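Local atomic coordinates of sulfite dehydrogenase (Paracoccus pantotrophus, PDB entry 2XTS), a protein that oxidises protein-bound sulfane sulfur in the Sox pathway, using a molybdenum-molybdopterin cofactor from which electrons pass to heme c of a cytochrome partner. Residues L89-L94 with R228-Y233; L169-A174 with R181-E186; G288-G293 with T325-D330; N294-R299 with A319-L324. All blocks are in the same frame, centred on the assembly; numbering follows the deposited sequence.

Contact 1: residues L89-L94 with R228-Y233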
# COMPACT_ATOMS: atom_id res chain seq x y z
N LEU A 89 -25.35 -2.92 9.20
CA LEU A 89 -24.71 -3.38 10.43
C LEU A 89 -25.71 -3.27 11.58
O LEU A 89 -26.24 -2.20 11.84
CB LEU A 89 -23.46 -2.55 10.76
CG LEU A 89 -22.73 -2.88 12.08
CD1 LEU A 89 -22.13 -4.28 11.95
CD2 LEU A 89 -21.65 -1.87 12.43
N MET A 90 -25.89 -4.37 12.28
CA MET A 90 -26.83 -4.47 13.39
C MET A 90 -26.05 -4.62 14.67
O MET A 90 -25.06 -5.33 14.73
CB MET A 90 -27.75 -5.67 13.19
CG MET A 90 -28.68 -5.96 14.36
SD MET A 90 -29.76 -7.41 14.10
CE MET A 90 -30.79 -6.76 12.79
N ILE A 91 -26.50 -3.91 15.72
CA ILE A 91 -26.01 -4.12 17.09
C ILE A 91 -27.21 -4.50 17.94
O ILE A 91 -28.19 -3.77 17.96
CB ILE A 91 -25.32 -2.87 17.69
CG1 ILE A 91 -24.14 -2.46 16.81
CG2 ILE A 91 -24.82 -3.17 19.08
CD1 ILE A 91 -23.32 -1.27 17.30
N ASN A 92 -27.14 -5.65 18.59
CA ASN A 92 -28.30 -6.14 19.36
C ASN A 92 -27.82 -6.93 20.57
O ASN A 92 -26.63 -7.07 20.82
CB ASN A 92 -29.26 -6.96 18.48
CG ASN A 92 -28.76 -8.36 18.20
OD1 ASN A 92 -27.76 -8.55 17.52
ND2 ASN A 92 -29.49 -9.36 18.69
N GLY A 93 -28.77 -7.38 21.37
CA GLY A 93 -28.49 -8.20 22.55
C GLY A 93 -28.58 -7.36 23.80
O GLY A 93 -29.54 -6.60 23.99
N LEU A 94 -27.58 -7.49 24.66
CA LEU A 94 -27.57 -6.81 25.97
C LEU A 94 -27.14 -5.35 25.79
O LEU A 94 -26.08 -4.92 26.26
CB LEU A 94 -26.71 -7.57 26.99
CG LEU A 94 -27.31 -8.90 27.43
CD1 LEU A 94 -26.27 -9.70 28.19
CD2 LEU A 94 -28.55 -8.69 28.30
N ARG A 228 -21.75 -8.01 9.59
CA ARG A 228 -23.16 -7.61 9.58
C ARG A 228 -23.81 -7.43 10.93
O ARG A 228 -24.82 -6.72 11.04
CB ARG A 228 -24.00 -8.61 8.76
CG ARG A 228 -24.46 -9.82 9.52
CD ARG A 228 -25.44 -10.61 8.71
NE ARG A 228 -26.06 -11.67 9.51
CZ ARG A 228 -26.96 -12.53 9.05
NH1 ARG A 228 -27.31 -12.52 7.76
NH2 ARG A 228 -27.50 -13.40 9.88
N ARG A 229 -23.26 -8.04 11.97
CA ARG A 229 -23.92 -8.00 13.27
C ARG A 229 -22.92 -8.14 14.40
O ARG A 229 -21.99 -8.94 14.33
CB ARG A 229 -25.01 -9.07 13.38
CG ARG A 229 -25.87 -9.01 14.64
CD ARG A 229 -27.02 -9.99 14.58
NE ARG A 229 -26.58 -11.36 14.83
CZ ARG A 229 -26.35 -11.86 16.04
NH1 ARG A 229 -26.49 -11.12 17.13
NH2 ARG A 229 -25.97 -13.13 16.17
N LEU A 230 -23.11 -7.31 15.42
CA LEU A 230 -22.41 -7.33 16.70
C LEU A 230 -23.46 -7.61 17.77
O LEU A 230 -24.30 -6.75 18.07
CB LEU A 230 -21.68 -6.02 16.97
CG LEU A 230 -20.81 -5.46 15.86
CD1 LEU A 230 -20.25 -4.09 16.29
CD2 LEU A 230 -19.69 -6.43 15.49
N GLY A 231 -23.44 -8.81 18.32
CA GLY A 231 -24.39 -9.21 19.35
C GLY A 231 -23.72 -9.19 20.70
O GLY A 231 -22.60 -9.67 20.84
N ILE A 232 -24.38 -8.63 21.70
CA ILE A 232 -23.80 -8.54 23.04
C ILE A 232 -24.49 -9.56 23.92
O ILE A 232 -25.69 -9.52 24.08
CB ILE A 232 -23.97 -7.14 23.62
CG1 ILE A 232 -23.42 -6.06 22.66
CG2 ILE A 232 -23.29 -7.07 24.99
CD1 ILE A 232 -21.97 -6.28 22.20
N TYR A 233 -23.71 -10.48 24.48
CA TYR A 233 -24.22 -11.61 25.26
C TYR A 233 -23.52 -11.64 26.62
O TYR A 233 -22.49 -10.97 26.85
CB TYR A 233 -24.02 -12.93 24.47
CG TYR A 233 -24.70 -12.96 23.13
CD1 TYR A 233 -26.04 -13.19 23.02
CD2 TYR A 233 -23.99 -12.80 21.99
CE1 TYR A 233 -26.68 -13.20 21.79
CE2 TYR A 233 -24.62 -12.82 20.76
CZ TYR A 233 -25.95 -13.03 20.65
OH TYR A 233 -26.52 -13.03 19.40

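Contact 2: residues L169-A174 with R181-E186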
# COMPACT_ATOMS: atom_id res chain seq x y z
N LEU A 169 -18.94 -10.00 23.10
CA LEU A 169 -19.45 -9.54 21.82
C LEU A 169 -19.25 -10.66 20.82
O LEU A 169 -18.17 -11.26 20.72
CB LEU A 169 -18.73 -8.28 21.35
CG LEU A 169 -19.10 -7.69 19.98
CD1 LEU A 169 -18.84 -6.20 19.97
CD2 LEU A 169 -18.29 -8.36 18.87
N TYR A 170 -20.32 -10.96 20.09
CA TYR A 170 -20.29 -11.93 19.02
C TYR A 170 -20.39 -11.19 17.70
O TYR A 170 -21.34 -10.43 17.50
CB TYR A 170 -21.47 -12.87 19.18
CG TYR A 170 -21.61 -13.92 18.10
CD1 TYR A 170 -20.79 -15.05 18.06
CD2 TYR A 170 -22.64 -13.82 17.16
CE1 TYR A 170 -20.99 -16.03 17.08
CE2 TYR A 170 -22.82 -14.76 16.18
CZ TYR A 170 -22.02 -15.88 16.16
OH TYR A 170 -22.20 -16.84 15.18
N ALA A 171 -19.43 -11.41 16.80
CA ALA A 171 -19.44 -10.73 15.50
C ALA A 171 -19.67 -11.76 14.42
O ALA A 171 -19.02 -12.81 14.42
CB ALA A 171 -18.13 -10.00 15.22
N GLU A 172 -20.58 -11.46 13.50
CA GLU A 172 -20.78 -12.36 12.35
C GLU A 172 -20.85 -11.60 11.06
O GLU A 172 -21.18 -10.40 11.00
CB GLU A 172 -22.01 -13.27 12.48
CG GLU A 172 -23.28 -12.53 12.57
CD GLU A 172 -24.58 -13.26 12.13
OE1 GLU A 172 -25.63 -12.61 12.30
OE2 GLU A 172 -24.62 -14.41 11.63
N GLY A 173 -20.45 -12.32 10.03
CA GLY A 173 -20.39 -11.80 8.68
C GLY A 173 -21.66 -11.96 7.88
O GLY A 173 -22.55 -12.74 8.24
N ALA A 174 -21.73 -11.25 6.77
CA ALA A 174 -22.89 -11.28 5.87
C ALA A 174 -22.91 -12.49 4.96
O ALA A 174 -23.93 -12.75 4.32
CB ALA A 174 -22.91 -10.00 5.02
N ARG A 181 -17.68 -15.26 15.75
CA ARG A 181 -16.67 -15.39 16.78
C ARG A 181 -17.03 -14.54 17.99
O ARG A 181 -17.54 -13.42 17.84
CB ARG A 181 -15.26 -15.00 16.27
CG ARG A 181 -14.62 -16.00 15.33
CD ARG A 181 -14.40 -17.35 15.96
NE ARG A 181 -13.54 -17.34 17.12
CZ ARG A 181 -12.23 -17.53 17.15
NH1 ARG A 181 -11.53 -17.74 16.05
NH2 ARG A 181 -11.60 -17.54 18.30
N SER A 182 -16.67 -15.04 19.17
CA SER A 182 -16.90 -14.38 20.44
C SER A 182 -15.66 -13.65 20.95
O SER A 182 -14.55 -14.19 20.92
CB SER A 182 -17.29 -15.40 21.48
OG SER A 182 -18.43 -16.13 21.07
N PHE A 183 -15.85 -12.43 21.45
CA PHE A 183 -14.76 -11.59 21.96
C PHE A 183 -15.08 -11.16 23.39
O PHE A 183 -16.20 -10.73 23.66
CB PHE A 183 -14.69 -10.29 21.16
CG PHE A 183 -14.32 -10.42 19.73
CD1 PHE A 183 -15.22 -10.89 18.81
CD2 PHE A 183 -13.09 -9.99 19.28
CE1 PHE A 183 -14.87 -10.97 17.47
CE2 PHE A 183 -12.75 -10.04 17.93
CZ PHE A 183 -13.63 -10.56 17.04
N PRO A 184 -14.09 -11.18 24.29
CA PRO A 184 -14.33 -10.54 25.58
C PRO A 184 -14.44 -9.03 25.43
O PRO A 184 -13.71 -8.43 24.65
CB PRO A 184 -13.08 -10.91 26.38
CG PRO A 184 -12.04 -11.10 25.39
CD PRO A 184 -12.69 -11.60 24.15
N MET A 185 -15.31 -8.41 26.22
CA MET A 185 -15.55 -6.98 26.08
C MET A 185 -14.29 -6.15 26.32
O MET A 185 -14.11 -5.12 25.70
CB MET A 185 -16.67 -6.53 27.04
CG MET A 185 -17.34 -5.19 26.71
SD MET A 185 -18.01 -5.03 25.03
CE MET A 185 -19.01 -6.49 24.88
N GLU A 186 -13.36 -6.61 27.14
CA GLU A 186 -12.13 -5.86 27.36
C GLU A 186 -11.32 -5.64 26.08
O GLU A 186 -10.78 -4.58 25.85
CB GLU A 186 -11.24 -6.55 28.41
CG GLU A 186 -10.03 -5.73 28.80
CD GLU A 186 -9.13 -6.40 29.82
OE1 GLU A 186 -9.38 -7.56 30.22
OE2 GLU A 186 -8.15 -5.75 30.24

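Contact 3: residues G288-G293 with T325-D330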
# COMPACT_ATOMS: atom_id res chain seq x y z
N GLY A 288 14.10 -10.23 6.15
CA GLY A 288 12.94 -10.95 6.61
C GLY A 288 11.96 -10.13 7.39
O GLY A 288 12.11 -8.91 7.55
N LEU A 289 10.94 -10.84 7.87
CA LEU A 289 9.84 -10.25 8.60
C LEU A 289 9.75 -10.82 10.02
O LEU A 289 9.98 -12.00 10.24
CB LEU A 289 8.51 -10.54 7.91
CG LEU A 289 8.30 -9.79 6.60
CD1 LEU A 289 7.19 -10.44 5.79
CD2 LEU A 289 8.05 -8.32 6.90
N ALA A 290 9.42 -9.96 10.97
CA ALA A 290 9.16 -10.36 12.36
C ALA A 290 7.90 -9.64 12.82
O ALA A 290 7.61 -8.53 12.35
CB ALA A 290 10.32 -10.02 13.25
N TRP A 291 7.16 -10.24 13.75
CA TRP A 291 5.92 -9.66 14.22
C TRP A 291 5.50 -10.34 15.52
O TRP A 291 5.92 -11.46 15.80
CB TRP A 291 4.82 -9.78 13.16
CG TRP A 291 4.45 -11.18 12.76
CD1 TRP A 291 3.40 -11.89 13.23
CD2 TRP A 291 5.10 -12.03 11.79
NE1 TRP A 291 3.34 -13.11 12.64
CE2 TRP A 291 4.38 -13.24 11.76
CE3 TRP A 291 6.23 -11.90 10.97
CZ2 TRP A 291 4.71 -14.29 10.92
CZ3 TRP A 291 6.56 -12.95 10.14
CH2 TRP A 291 5.80 -14.13 10.12
N SER A 292 4.66 -9.69 16.31
CA SER A 292 4.13 -10.25 17.53
C SER A 292 2.78 -9.66 17.87
O SER A 292 2.62 -8.44 17.85
CB SER A 292 5.05 -9.96 18.69
OG SER A 292 4.51 -10.54 19.85
N GLY A 293 1.84 -10.52 18.26
CA GLY A 293 0.58 -10.06 18.77
C GLY A 293 0.64 -9.51 20.17
O GLY A 293 -0.34 -8.99 20.66
N THR A 325 7.35 -6.18 10.82
CA THR A 325 8.59 -5.46 11.04
C THR A 325 9.66 -6.09 10.16
O THR A 325 9.83 -7.30 10.16
CB THR A 325 8.96 -5.56 12.54
OG1 THR A 325 7.83 -5.13 13.32
CG2 THR A 325 10.19 -4.73 12.89
N ARG A 326 10.37 -5.25 9.41
CA ARG A 326 11.39 -5.71 8.48
C ARG A 326 12.74 -5.72 9.16
O ARG A 326 13.07 -4.77 9.84
CB ARG A 326 11.43 -4.76 7.29
CG ARG A 326 12.50 -5.07 6.24
CD ARG A 326 12.40 -6.44 5.56
NE ARG A 326 11.08 -6.64 4.96
CZ ARG A 326 10.70 -7.73 4.29
NH1 ARG A 326 11.52 -8.75 4.13
NH2 ARG A 326 9.46 -7.82 3.84
N PHE A 327 13.50 -6.79 8.98
CA PHE A 327 14.88 -6.86 9.46
C PHE A 327 15.83 -7.23 8.35
O PHE A 327 15.46 -7.87 7.37
CB PHE A 327 15.06 -7.83 10.65
CG PHE A 327 14.85 -9.29 10.31
CD1 PHE A 327 15.91 -10.09 9.88
CD2 PHE A 327 13.60 -9.88 10.44
CE1 PHE A 327 15.70 -11.43 9.57
CE2 PHE A 327 13.40 -11.23 10.14
CZ PHE A 327 14.44 -12.00 9.70
N HIS A 328 17.09 -6.80 8.52
CA HIS A 328 18.15 -7.09 7.57
C HIS A 328 19.44 -7.44 8.29
O HIS A 328 19.74 -6.90 9.35
CB HIS A 328 18.48 -5.91 6.68
CG HIS A 328 17.37 -5.51 5.76
ND1 HIS A 328 17.03 -6.20 4.61
CD2 HIS A 328 16.54 -4.45 5.81
CE1 HIS A 328 16.01 -5.60 4.03
NE2 HIS A 328 15.69 -4.54 4.74
N LEU A 329 20.19 -8.34 7.67
CA LEU A 329 21.57 -8.61 8.06
C LEU A 329 22.36 -8.79 6.79
O LEU A 329 22.01 -9.61 5.94
CB LEU A 329 21.71 -9.86 8.95
CG LEU A 329 23.12 -10.19 9.48
CD1 LEU A 329 23.49 -9.24 10.61
CD2 LEU A 329 23.29 -11.63 9.92
N ASP A 330 23.41 -7.98 6.63
CA ASP A 330 24.27 -8.07 5.48
C ASP A 330 25.46 -8.94 5.81
O ASP A 330 26.13 -8.70 6.81
CB ASP A 330 24.67 -6.67 5.06
CG ASP A 330 23.46 -5.83 4.68
OD1 ASP A 330 22.78 -6.23 3.71
OD2 ASP A 330 23.20 -4.78 5.32

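Contact 4: residues N294-R299 with A319-L324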
# COMPACT_ATOMS: atom_id res chain seq x y z
N ASN A 294 1.78 -9.70 20.84
CA ASN A 294 1.96 -9.23 22.21
C ASN A 294 2.68 -7.88 22.32
O ASN A 294 2.99 -7.44 23.42
CB ASN A 294 2.67 -10.31 23.03
CG ASN A 294 1.77 -11.50 23.33
OD1 ASN A 294 2.11 -12.66 23.02
ND2 ASN A 294 0.63 -11.23 23.89
N GLY A 295 2.88 -7.20 21.19
CA GLY A 295 3.40 -5.85 21.19
C GLY A 295 4.41 -5.60 20.10
O GLY A 295 4.27 -6.13 18.99
N ARG A 296 5.38 -4.74 20.39
CA ARG A 296 6.43 -4.43 19.44
C ARG A 296 7.52 -5.48 19.46
O ARG A 296 7.88 -6.03 20.50
CB ARG A 296 7.08 -3.11 19.80
CG ARG A 296 6.14 -1.89 19.76
CD ARG A 296 6.84 -0.66 20.35
NE ARG A 296 5.96 0.51 20.46
CZ ARG A 296 5.86 1.48 19.55
NH1 ARG A 296 6.56 1.45 18.41
NH2 ARG A 296 5.03 2.50 19.78
N ILE A 297 8.09 -5.72 18.28
CA ILE A 297 9.35 -6.44 18.17
C ILE A 297 10.46 -5.53 18.69
O ILE A 297 10.51 -4.36 18.35
CB ILE A 297 9.63 -6.84 16.68
CG1 ILE A 297 8.62 -7.89 16.21
CG2 ILE A 297 11.08 -7.30 16.48
CD1 ILE A 297 8.62 -9.16 16.95
N THR A 298 11.34 -6.07 19.51
CA THR A 298 12.47 -5.31 20.03
C THR A 298 13.77 -5.69 19.36
O THR A 298 14.64 -4.85 19.24
CB THR A 298 12.60 -5.46 21.53
OG1 THR A 298 12.70 -6.83 21.88
CG2 THR A 298 11.42 -4.84 22.23
N ARG A 299 13.91 -6.94 18.92
CA ARG A 299 15.04 -7.35 18.12
C ARG A 299 14.79 -8.64 17.38
O ARG A 299 13.85 -9.38 17.70
CB ARG A 299 16.34 -7.41 18.92
CG ARG A 299 16.60 -8.68 19.62
CD ARG A 299 17.99 -8.64 20.30
NE ARG A 299 18.34 -9.97 20.76
CZ ARG A 299 17.95 -10.47 21.93
NH1 ARG A 299 17.19 -9.77 22.75
NH2 ARG A 299 18.31 -11.70 22.26
N ALA A 319 9.36 -0.52 14.39
CA ALA A 319 8.75 -1.69 14.99
C ALA A 319 7.48 -1.26 15.69
O ALA A 319 7.49 -0.90 16.88
CB ALA A 319 9.71 -2.39 15.95
N LEU A 320 6.39 -1.21 14.93
CA LEU A 320 5.10 -0.78 15.47
C LEU A 320 4.40 -1.91 16.20
O LEU A 320 4.65 -3.09 15.92
CB LEU A 320 4.20 -0.26 14.33
CG LEU A 320 4.69 0.98 13.58
CD1 LEU A 320 3.73 1.39 12.46
CD2 LEU A 320 4.89 2.09 14.59
N PRO A 321 3.51 -1.59 17.16
CA PRO A 321 2.89 -2.67 17.91
C PRO A 321 2.00 -3.57 17.02
O PRO A 321 1.19 -3.08 16.23
CB PRO A 321 2.02 -1.96 18.93
CG PRO A 321 2.40 -0.54 18.87
CD PRO A 321 3.08 -0.26 17.61
N LYS A 322 2.17 -4.88 17.14
CA LYS A 322 1.28 -5.82 16.51
C LYS A 322 1.24 -5.62 14.98
O LYS A 322 0.18 -5.73 14.35
CB LYS A 322 -0.12 -5.76 17.15
CG LYS A 322 -0.03 -5.83 18.67
CD LYS A 322 -1.36 -5.85 19.38
CE LYS A 322 -1.09 -5.79 20.90
NZ LYS A 322 -2.21 -6.13 21.78
N ALA A 323 2.41 -5.40 14.39
CA ALA A 323 2.58 -5.10 12.97
C ALA A 323 3.84 -5.75 12.45
O ALA A 323 4.81 -5.97 13.17
CB ALA A 323 2.62 -3.61 12.74
N LEU A 324 3.82 -6.07 11.16
CA LEU A 324 5.02 -6.59 10.53
C LEU A 324 6.16 -5.61 10.64
O LEU A 324 6.00 -4.39 10.55
CB LEU A 324 4.80 -6.93 9.05
CG LEU A 324 3.92 -8.12 8.70
CD1 LEU A 324 3.92 -8.32 7.18
CD2 LEU A 324 4.41 -9.35 9.37
O HOH W 1 4.70 -6.73 16.20
O HOH W 2 6.81 -4.71 15.87

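Contact 1: residues L89-L94 with R228-Y233
Strands 89-93 and 228-233 lie side by side and parallel, 14° apart, in the mixed sheet of the molybdopterin-binding domain. The tight part is the middle, where Met90 and Asn92 each use both N-H and C=O. Met90 N donates to Arg228 O, while Met90 O takes Leu230 N at 2.9 Å, almost along the C=O axis; Asn92 repeats the pattern between Leu230 O and Ile232 N. Ile91 and Leu230 share the apolar face, CG1 of Ile91 lying 4.2 Å from Leu230 CD1, and Ile91 packs against helix 153-160. On the opposite face Met90 and Arg229 run alongside each other, Met90 SD 3.8 Å from Arg229 CD, before the arginine bends at chi3 (76°). Asn92 holds CG between its backbone N and carbonyl carbon (chi1 77°), so that OD1 offers an in-plane lone pair to NH1 of Arg229 at 2.9 Å. NH1 of Arg229 also reaches Tyr233 OH at 3.0 Å, and NH2 grips that oxygen less closely. The more exposed end holds Gly93, where a side chain would strike Ile232 O, and Leu94, partly exposed although its N bonds Ile232 O at 2.8 Å. Asp18 of the cytochrome chain hydrogen-bonds Tyr233 OH and Asn92 ND2. With two guanidinium nitrogens on its oxygen, the phenol would probably be polarised toward that carboxylate, tying this polar face to the partner subunit.

Contact 2: residues L169-A174 with R181-E186
Backbone bonds come first in this beta hairpin, whose twisted strands 169-173 and 181-184 stand at 146°. Leu169 and Phe183 form a hydrogen-bonded pair, with Phe183 N 2.7 Å from Leu169 O, and Ala171 pairs with Arg181 likewise, through Ala171 N to Arg181 O at 2.9 Å; all four N-H groups lie in the planes of their acceptor carbonyls. Apolar contacts occupy the face of Leu169, Ala171 and Phe183. There Leu169 CD2 meets Phe183 CD1 at 4.0 Å, and the doubly bent Met185 brings CE to 4.0 Å from Leu169 CB. On the other face CG of Tyr170 stands anti to its backbone N (chi1 178°), laying the ring along the backbone of Arg181, with ring CE1 3.6 Å from Arg181 N and Ser182 OG at the ring edge. An alanine at Tyr170 would probably uncover that backbone and loosen the packing against Arg229, Tyr233 and Ala20 of the cytochrome chain. Polar ends look elsewhere: Arg181 bridges to Glu219 and Glu242 and bonds Asn221, Ser182 OG bonds Glu242, while Glu172 pairs with Arg228, Arg229 and Arg95 of the cytochrome chain. The hairpin thus probably helps position Asn221 of the molybdenum pocket through a charged side chain.

Contact 3: residues G288-G293 with T325-D330
Strands 282-291 and 325-333 are antiparallel neighbours in the large sheet of the Mo-co dimerisation domain, an E-set (immunoglobulin-like) family. Gly288 with Phe327, and Ala290 with Thr325, are hydrogen-bonded pairs; Ala290 N meets Thr325 O at 2.8 Å, whereas Thr325 N bends to Ala290 O, with only 130° at the hydrogen. Between them Leu289 and Arg326 form the non-hydrogen-bonded pair. From CB the Arg326 chain leaves with CG anti to the backbone N, then turns at chi2 (61°) and chi3, folding back over the neighbouring strand. Arg326 CG passes 4.1 Å from Gly288 O, and Arg326 CD presses closer, 3.2 Å from the same oxygen. Beyond it NE bonds Gly63 O, NH1 bonds Ser287 OG and Thr269 OG1, and NH2 of Arg326 lies 3.4 Å from Leu289 CD2. One face of the guanidinium is covered by Leu289, its CG 3.5 Å above the plane and offset toward the rim. A methionine at Arg326 has neither the N-H groups that bond Gly63, Ser287 and Thr269 nor the flat surface under Leu289, and would probably loosen this strand's hold on them. On the other face of the sheet Phe327 takes the crowded chi1, which swings its ring over Gly288, where any side chain would strike CZ. Gly288 CA makes a CH-pi contact 3.8 Å from the centroid of the Phe327 ring, 23° off the normal.

Contact 4: residues N294-R299 with A319-L324
A type II beta turn from Leu320 to Ala323, in the loop that precedes strand 325-333, packs against the chain entering strand 297-303 of the dimerisation domain. Lys322 occupies the third turn position with a positive phi (58°); its N-H meets Gly295 O, 3.1 Å from Lys322 N. That donor comes from well above the Gly295 carbonyl plane, 61° out of it. Water 1 also donates to Gly295 O, at 2.9 Å, and accepts from Ala323 N, so one buried carbonyl is joined to two consecutive peptide N-H groups of the turn, directly and through solvent. Water 2 forms a second bridge: it accepts the N-H of Ile297 and donates to Leu320 O at 2.7 Å.

Outside these backbone links lies Arg296, extended from CG to NE and running alongside Pro321. Its guanidinium is met from one side by the proline, Pro321 CD standing 3.8 Å above the centre of the plane. NH1 of Arg296 meanwhile bonds Ala319 O at 3.0 Å, approaching from above the carbonyl plane. The methyl of Ala319 points toward the other segment, CB 3.2 Å from Ile297 O. Away from the contact, Lys322 makes a backbone bond to Phe117, Ala323 and Leu324 touch strand 143-152, and Leu320 packs on Gln318 of the second subunit. Most polar links here involve backbone atoms or water; between the two segments Arg296 alone adds a side-chain bond, and its charge would probably be stabilised by the Ala319 carbonyl while one of its faces is covered by the proline.

In the fold
Contacts 1 and 2 share one sheet of the molybdopterin-binding domain, their centres 8 Å apart: strands 227-233 and 168-173 are neighbours, joined where Gly231 O lies 2.7 Å from Tyr170 N. Contact 2 is closest to the cofactor, with Gly173 touching the pterin and the Arg181 side chain about 6 Å from both the molybdenum oxide and the cobalt ion; in contact 1 the Arg228 side chain stays about 8 Å from the pterin. Contacts 3 and 4, centres 9 Å apart, belong to the dimerisation domain, where Trp291 CE3 packs 3.5 Å from Leu324 CD2. The two groups do not touch; the nearest atoms of contacts 2 and 4 are about 10 Å apart.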